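Local structure of FERM, ARHGEF and pleckstrin domain-containing protein 2 (Mus musculus, 6D2K) at residues 10-15 with 20-25; 71-74 with 78-81; 6-11 with 67-72. The protein acts as a guanine nucleotide exchange factor that activates RAC1 and takes part in semaphorin responses, integrin signalling and actin remodelling, this chain being its FERM domain. All coordinates share one frame; numbering follows the deposited sequence. Where two conformers were deposited one is given.

From the N terminus, residues 6-11 enter strand 8-13, which serves two of the contacts. Interaction 1 closes the first excursion, the hairpin of strands 8-13 and 19-24. Interaction 3 spans far more of the chain: 55 residues separate its segments, and the hairpin's second strand lies among them, so interaction 1 nests within this long loop while sharing I10 and R11 with it. Interaction 2 starts on R71 and Q72, where interaction 3 ends, and closes the short connection from helix 69-73 to strand 79-85. No two contacts cross. Together they join the hairpin, the short helix and the central strand 79-85 of the ubiquitin-like lobe.

Interaction 1 of 3, residues 10-15 with 20-25; sequences IRVKLL and ELFDIE
Strands 10-13 and 20-24 run antiparallel, their axes 4.8 Å apart at closest approach and their directions 144° apart, with I10 opposite F22 and V12 opposite E20 as hydrogen-bonded pairs. I10 N reaches F22 O at 2.8 Å and F22 N returns to I10 O at 2.9 Å; V12 N and E20 O, also 2.8 Å apart, bond almost straight, and E20 N binds V12 O to complete the set. Between them R11 and L21 form a non-hydrogen-bonded pair, where L21 CA approaches I10 O as a CA-H...O contact. This is the first hairpin of the ubiquitin-like beta-grasp fold, the N-terminal lobe of the FERM domain, and strand 19-24 is the outermost on its side of the sheet. I10, V12 and F22 share the buried face, which suits their apolar side chains; L33 and Q36 of helix 30-41 cover F22. V12 CG2, held beside its own backbone N, meets F22 CD2 obliquely at 3.6 Å. Farther along, I10 CD1 presses on I24 CG2 at 3.5 Å, tight for two methyls. That branch of I24 sits between its backbone N and carbonyl carbon, with CG1 swung anti to N (chi1 -167°). On the other, solvent-facing side, R11 and L21 lie alongside each other, pointing the same way. In the conformer given, L21 CD2 lies between R11 CG and the guanidinium NH1.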
# COMPACT_ATOMS: atom_id res chain seq x y z
N ILE A 10 -21.75 -4.07 1.67
CA ILE A 10 -20.44 -3.65 1.22
C ILE A 10 -19.59 -4.87 0.91
O ILE A 10 -19.48 -5.76 1.74
CB ILE A 10 -19.76 -2.77 2.28
CG1 ILE A 10 -20.63 -1.53 2.54
CG2 ILE A 10 -18.37 -2.36 1.84
CD1 ILE A 10 -20.08 -0.58 3.57
N ARG A 11 -19.02 -4.93 -0.29
CA ARG A 11 -18.11 -6.02 -0.64
C ARG A 11 -16.69 -5.64 -0.25
O ARG A 11 -16.20 -4.58 -0.65
CB ARG A 11 -18.20 -6.32 -2.13
CG ARG A 11 -19.57 -6.81 -2.59
CD ARG A 11 -19.64 -7.04 -4.10
NE ARG A 11 -18.73 -8.09 -4.55
CZ ARG A 11 -18.94 -9.39 -4.36
NH1 ARG A 11 -20.03 -9.81 -3.71
NH2 ARG A 11 -18.07 -10.29 -4.82
N VAL A 12 -16.03 -6.50 0.53
CA VAL A 12 -14.65 -6.22 0.91
C VAL A 12 -13.73 -7.25 0.28
O VAL A 12 -13.82 -8.43 0.59
CB VAL A 12 -14.46 -6.16 2.43
CG1 VAL A 12 -12.96 -6.00 2.77
CG2 VAL A 12 -15.25 -5.00 3.01
N LYS A 13 -12.89 -6.79 -0.64
CA LYS A 13 -11.94 -7.68 -1.30
C LYS A 13 -10.72 -7.81 -0.39
O LYS A 13 -10.07 -6.82 -0.08
CB LYS A 13 -11.54 -7.14 -2.67
CG LYS A 13 -10.64 -8.08 -3.47
CD LYS A 13 -10.35 -7.53 -4.86
CE LYS A 13 -9.69 -8.59 -5.75
NZ LYS A 13 -10.58 -9.76 -5.98
N LEU A 14 -10.43 -9.04 0.03
CA LEU A 14 -9.36 -9.29 0.99
C LEU A 14 -8.04 -9.48 0.25
O LEU A 14 -8.02 -9.49 -0.98
CB LEU A 14 -9.71 -10.52 1.83
CG LEU A 14 -11.01 -10.34 2.63
CD1 LEU A 14 -11.43 -11.61 3.33
CD2 LEU A 14 -10.86 -9.20 3.64
N LEU A 15 -6.94 -9.61 0.98
CA LEU A 15 -5.62 -9.64 0.36
C LEU A 15 -5.34 -10.95 -0.39
O LEU A 15 -4.48 -11.00 -1.28
CB LEU A 15 -4.53 -9.36 1.40
CG LEU A 15 -4.20 -7.88 1.58
CD1 LEU A 15 -3.41 -7.64 2.86
CD2 LEU A 15 -3.45 -7.35 0.36
N GLU A 20 -15.57 -10.82 1.04
CA GLU A 20 -16.48 -10.99 2.16
C GLU A 20 -17.49 -9.86 2.14
O GLU A 20 -17.15 -8.73 1.80
CB GLU A 20 -15.73 -11.02 3.49
CG GLU A 20 -15.36 -12.42 3.97
CD GLU A 20 -16.59 -13.26 4.33
OE1 GLU A 20 -17.12 -13.93 3.42
OE2 GLU A 20 -17.04 -13.23 5.50
N LEU A 21 -18.74 -10.17 2.48
CA LEU A 21 -19.83 -9.19 2.45
C LEU A 21 -20.13 -8.69 3.85
O LEU A 21 -20.23 -9.48 4.80
CB LEU A 21 -21.08 -9.83 1.83
CG LEU A 21 -20.85 -10.50 0.47
CD1 LEU A 21 -22.07 -11.31 0.07
CD2 LEU A 21 -20.52 -9.47 -0.61
N PHE A 22 -20.26 -7.37 4.00
CA PHE A 22 -20.55 -6.77 5.30
C PHE A 22 -21.75 -5.85 5.17
O PHE A 22 -21.77 -4.97 4.31
CB PHE A 22 -19.35 -5.97 5.81
CG PHE A 22 -18.13 -6.81 6.08
CD1 PHE A 22 -17.81 -7.21 7.36
CD2 PHE A 22 -17.32 -7.20 5.03
CE1 PHE A 22 -16.69 -7.99 7.60
CE2 PHE A 22 -16.21 -7.98 5.26
CZ PHE A 22 -15.89 -8.38 6.54
N ASP A 23 -22.74 -6.05 6.03
CA ASP A 23 -23.92 -5.20 6.03
C ASP A 23 -23.81 -4.18 7.14
O ASP A 23 -23.58 -4.52 8.30
CB ASP A 23 -25.18 -6.06 6.19
CG ASP A 23 -25.41 -6.96 5.00
OD1 ASP A 23 -25.35 -6.46 3.85
OD2 ASP A 23 -25.65 -8.17 5.20
N ILE A 24 -23.95 -2.91 6.80
CA ILE A 24 -23.73 -1.85 7.77
C ILE A 24 -24.67 -0.69 7.52
O ILE A 24 -25.06 -0.43 6.38
CB ILE A 24 -22.28 -1.37 7.72
CG1 ILE A 24 -21.94 -0.50 8.94
CG2 ILE A 24 -22.02 -0.62 6.43
CD1 ILE A 24 -20.46 -0.35 9.17
N GLU A 25 -25.03 0.02 8.59
CA GLU A 25 -25.84 1.23 8.45
C GLU A 25 -24.99 2.32 7.84
O GLU A 25 -23.91 2.63 8.34
CB GLU A 25 -26.38 1.67 9.80
CG GLU A 25 -27.38 0.70 10.40
CD GLU A 25 -27.82 1.09 11.79
OE1 GLU A 25 -27.01 0.98 12.73
OE2 GLU A 25 -28.99 1.51 11.94

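Interaction 2 of 3, residues 71-74 with 78-81; sequences RQVR and NAVL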
# COMPACT_ATOMS: atom_id res chain seq x y z
N ARG A 71 -21.19 8.77 3.23
CA ARG A 71 -20.67 10.04 2.73
C ARG A 71 -19.33 9.91 2.00
O ARG A 71 -18.93 10.80 1.25
CB ARG A 71 -20.55 11.04 3.87
N GLN A 72 -18.64 8.80 2.25
CA GLN A 72 -17.37 8.49 1.60
C GLN A 72 -17.54 7.63 0.35
O GLN A 72 -16.95 7.91 -0.69
CB GLN A 72 -16.47 7.75 2.59
CG GLN A 72 -16.23 8.51 3.88
CD GLN A 72 -15.16 7.85 4.73
OE1 GLN A 72 -14.03 7.70 4.29
NE2 GLN A 72 -15.53 7.45 5.94
N VAL A 73 -18.34 6.59 0.44
CA VAL A 73 -18.43 5.66 -0.69
C VAL A 73 -19.52 6.03 -1.73
O VAL A 73 -19.27 5.95 -2.94
CB VAL A 73 -18.51 4.18 -0.22
CG1 VAL A 73 -17.20 3.79 0.47
CG2 VAL A 73 -19.67 3.98 0.72
N ARG A 74 -20.70 6.44 -1.27
CA ARG A 74 -21.73 7.03 -2.13
C ARG A 74 -22.58 6.04 -2.93
O ARG A 74 -23.58 6.43 -3.53
CB ARG A 74 -21.11 8.05 -3.10
CG ARG A 74 -20.23 9.09 -2.44
CD ARG A 74 -20.81 9.52 -1.11
NE ARG A 74 -21.52 10.80 -1.13
CZ ARG A 74 -22.27 11.25 -2.14
NH1 ARG A 74 -22.87 12.43 -2.02
NH2 ARG A 74 -22.43 10.55 -3.25
N ASN A 78 -23.87 -0.99 -4.22
CA ASN A 78 -22.68 -1.82 -4.36
C ASN A 78 -21.36 -1.11 -4.09
O ASN A 78 -20.54 -0.88 -4.98
CB ASN A 78 -22.64 -2.48 -5.73
CG ASN A 78 -23.07 -1.55 -6.83
OD1 ASN A 78 -22.42 -0.54 -7.09
ND2 ASN A 78 -24.19 -1.87 -7.47
N ALA A 79 -21.18 -0.77 -2.83
CA ALA A 79 -19.89 -0.29 -2.38
C ALA A 79 -18.90 -1.45 -2.40
O ALA A 79 -19.21 -2.57 -1.96
CB ALA A 79 -20.03 0.26 -0.98
N VAL A 80 -17.71 -1.20 -2.94
CA VAL A 80 -16.63 -2.18 -2.91
C VAL A 80 -15.38 -1.52 -2.35
O VAL A 80 -15.02 -0.43 -2.75
CB VAL A 80 -16.29 -2.71 -4.31
CG1 VAL A 80 -15.17 -3.74 -4.23
CG2 VAL A 80 -17.52 -3.32 -4.96
N LEU A 81 -14.73 -2.20 -1.41
CA LEU A 81 -13.50 -1.69 -0.82
C LEU A 81 -12.55 -2.85 -0.77
O LEU A 81 -12.98 -4.00 -0.86
CB LEU A 81 -13.75 -1.19 0.60
CG LEU A 81 -14.56 0.10 0.67
CD1 LEU A 81 -16.02 -0.24 0.87
CD2 LEU A 81 -14.06 0.97 1.79
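The chain leaves helix 69-73 at R74, whose positive phi of 81° breaks the helical course, and re-enters the sheet on strand 79-85, so that the end of the short helix lies beside the strand with V73 CA 6.4 Å from A79 CA. This is the final helix-to-strand connection of the beta-grasp fold of the FERM N-terminal lobe: the strand that follows runs in the middle of the sheet, parallel to strand 8-13. No hydrogen bond joins the two segments, and the contact rests on three buried apolar side chains. A79 is well placed because its lone CB occupies little room, allowing the helix end to settle close to the strand; M8 and I10 of strand 8-13 touch it as well. V73 directs its CB at the strand and divides its two methyls between two partners, a task for which a beta-branched residue is suited. With chi1 at -65°, CG2 lies between the backbone N and carbonyl carbon and meets A79 CB at 4.1 Å. L81 starts off to one side, but its end bends back toward the helix, in a core lined also by L51, F53 and L63. There its CD1 stands 4.2 Å from V73 CG1.

Interaction 3 of 3, residues 6-11 with 67-72; sequences KHMRIR and KPIIRQ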
# COMPACT_ATOMS: atom_id res chain seq x y z
N LYS A 6 -32.00 0.70 7.51
CA LYS A 6 -31.68 -0.26 6.47
C LYS A 6 -30.16 -0.25 6.27
O LYS A 6 -29.54 0.81 6.26
CB LYS A 6 -32.38 0.10 5.16
CG LYS A 6 -32.36 -1.00 4.11
CD LYS A 6 -32.92 -0.49 2.78
CE LYS A 6 -32.28 0.84 2.40
NZ LYS A 6 -32.59 1.26 1.01
N HIS A 7 -29.57 -1.43 6.14
CA HIS A 7 -28.12 -1.54 6.00
C HIS A 7 -27.72 -1.54 4.53
O HIS A 7 -28.48 -2.02 3.68
CB HIS A 7 -27.61 -2.82 6.67
CG HIS A 7 -27.61 -2.78 8.17
ND1 HIS A 7 -28.65 -2.26 8.90
CD2 HIS A 7 -26.69 -3.23 9.06
CE1 HIS A 7 -28.37 -2.38 10.19
NE2 HIS A 7 -27.19 -2.97 10.32
N MET A 8 -26.53 -1.02 4.23
CA MET A 8 -25.95 -1.17 2.90
C MET A 8 -25.04 -2.39 2.87
O MET A 8 -24.42 -2.74 3.88
CB MET A 8 -25.19 0.10 2.49
CG MET A 8 -24.08 0.52 3.44
SD MET A 8 -23.31 2.10 2.98
CE MET A 8 -22.63 1.70 1.36
N ARG A 9 -24.98 -3.05 1.72
CA ARG A 9 -24.16 -4.24 1.53
C ARG A 9 -22.83 -3.78 0.97
O ARG A 9 -22.78 -3.14 -0.08
CB ARG A 9 -24.82 -5.19 0.53
CG ARG A 9 -24.01 -6.46 0.23
CD ARG A 9 -23.85 -7.30 1.48
NE ARG A 9 -24.42 -8.64 1.35
CZ ARG A 9 -25.69 -8.95 1.59
NH1 ARG A 9 -26.55 -8.01 1.96
NH2 ARG A 9 -26.11 -10.20 1.44
N ILE A 10 -21.75 -4.07 1.67
CA ILE A 10 -20.44 -3.65 1.22
C ILE A 10 -19.59 -4.87 0.91
O ILE A 10 -19.48 -5.76 1.74
CB ILE A 10 -19.76 -2.77 2.28
CG1 ILE A 10 -20.63 -1.53 2.54
CG2 ILE A 10 -18.37 -2.36 1.84
CD1 ILE A 10 -20.08 -0.58 3.57
N ARG A 11 -19.02 -4.93 -0.29
CA ARG A 11 -18.11 -6.02 -0.64
C ARG A 11 -16.69 -5.64 -0.25
O ARG A 11 -16.20 -4.58 -0.65
CB ARG A 11 -18.20 -6.32 -2.13
CG ARG A 11 -19.57 -6.81 -2.59
CD ARG A 11 -19.64 -7.04 -4.10
NE ARG A 11 -18.73 -8.09 -4.55
CZ ARG A 11 -18.94 -9.39 -4.36
NH1 ARG A 11 -20.03 -9.81 -3.71
NH2 ARG A 11 -18.07 -10.29 -4.82
N LYS A 67 -15.60 9.28 9.89
CA LYS A 67 -16.62 9.87 9.04
C LYS A 67 -17.61 8.79 8.63
O LYS A 67 -17.24 7.63 8.47
CB LYS A 67 -16.00 10.52 7.80
CG LYS A 67 -15.47 11.93 8.03
CD LYS A 67 -15.38 12.70 6.71
CE LYS A 67 -15.31 14.20 6.96
NZ LYS A 67 -15.21 14.98 5.69
N PRO A 68 -18.89 9.16 8.46
CA PRO A 68 -19.91 8.22 8.00
C PRO A 68 -19.52 7.56 6.68
O PRO A 68 -19.03 8.23 5.77
CB PRO A 68 -21.13 9.11 7.78
CG PRO A 68 -20.94 10.21 8.76
CD PRO A 68 -19.47 10.48 8.77
N ILE A 69 -19.73 6.26 6.59
CA ILE A 69 -19.38 5.49 5.40
C ILE A 69 -20.08 5.97 4.13
O ILE A 69 -19.46 6.12 3.08
CB ILE A 69 -19.69 4.01 5.60
CG1 ILE A 69 -18.77 3.44 6.68
CG2 ILE A 69 -19.54 3.26 4.29
CD1 ILE A 69 -19.30 2.18 7.33
N ILE A 70 -21.38 6.19 4.22
CA ILE A 70 -22.16 6.53 3.04
C ILE A 70 -21.67 7.85 2.40
O ILE A 70 -21.72 8.00 1.18
CB ILE A 70 -23.68 6.59 3.37
CG1 ILE A 70 -24.53 6.15 2.17
CG2 ILE A 70 -24.06 7.96 3.92
CD1 ILE A 70 -24.37 6.99 0.94
N ARG A 71 -21.19 8.77 3.23
CA ARG A 71 -20.67 10.04 2.73
C ARG A 71 -19.33 9.91 2.00
O ARG A 71 -18.93 10.80 1.25
CB ARG A 71 -20.55 11.04 3.87
N GLN A 72 -18.64 8.80 2.25
CA GLN A 72 -17.37 8.49 1.60
C GLN A 72 -17.54 7.63 0.35
O GLN A 72 -16.95 7.91 -0.69
CB GLN A 72 -16.47 7.75 2.59
CG GLN A 72 -16.23 8.51 3.88
CD GLN A 72 -15.16 7.85 4.73
OE1 GLN A 72 -14.03 7.70 4.29
NE2 GLN A 72 -15.53 7.45 5.94
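I69, the residue that meets both M8 and I10, has its carbonyl O bound by the backbone N of Q72 at 2.9 Å, a bond spanning three residues that winds the first turn of helix 69-73. The turn is backed up by a weak bond from Q72 NE2 to K67 O, while Q72 OE1 accepts from the backbone N of E64, so the amide ties the start of the helix to the chain before it. Held this way, the helix turns I69 to strand 8-11, and everything that crosses the interface is apolar. The CG2 methyl of I69 is the centre of it: trans to the backbone N, it meets I10 CD1 at 3.9 Å and the sulfur of M8 at 4.2 Å, both side chains crossing that of I69 at a slant. M8 extends its chain far enough to bridge the gap between strand and helix, for M8 CA and I70 CA lie 8.6 Å apart. Its chi1 of 57° and the extended chi2 carry SD to the helix, where it also touches I70 CG1 at 4.3 Å; the bend at chi3 then turns CE aside, toward A79. A flexible, unbranched methionine suits this span, while the branched isoleucine offers a methyl to both M8 and I10, and L33 of helix 30-41 and I24 also pack on I69. I70 sits nearer the surface, beside P26. Such packing of a short helix, set ahead of the last strand, against the first strand belongs to the beta-grasp fold of ubiquitin-like domains, here the N-terminal lobe of FERM.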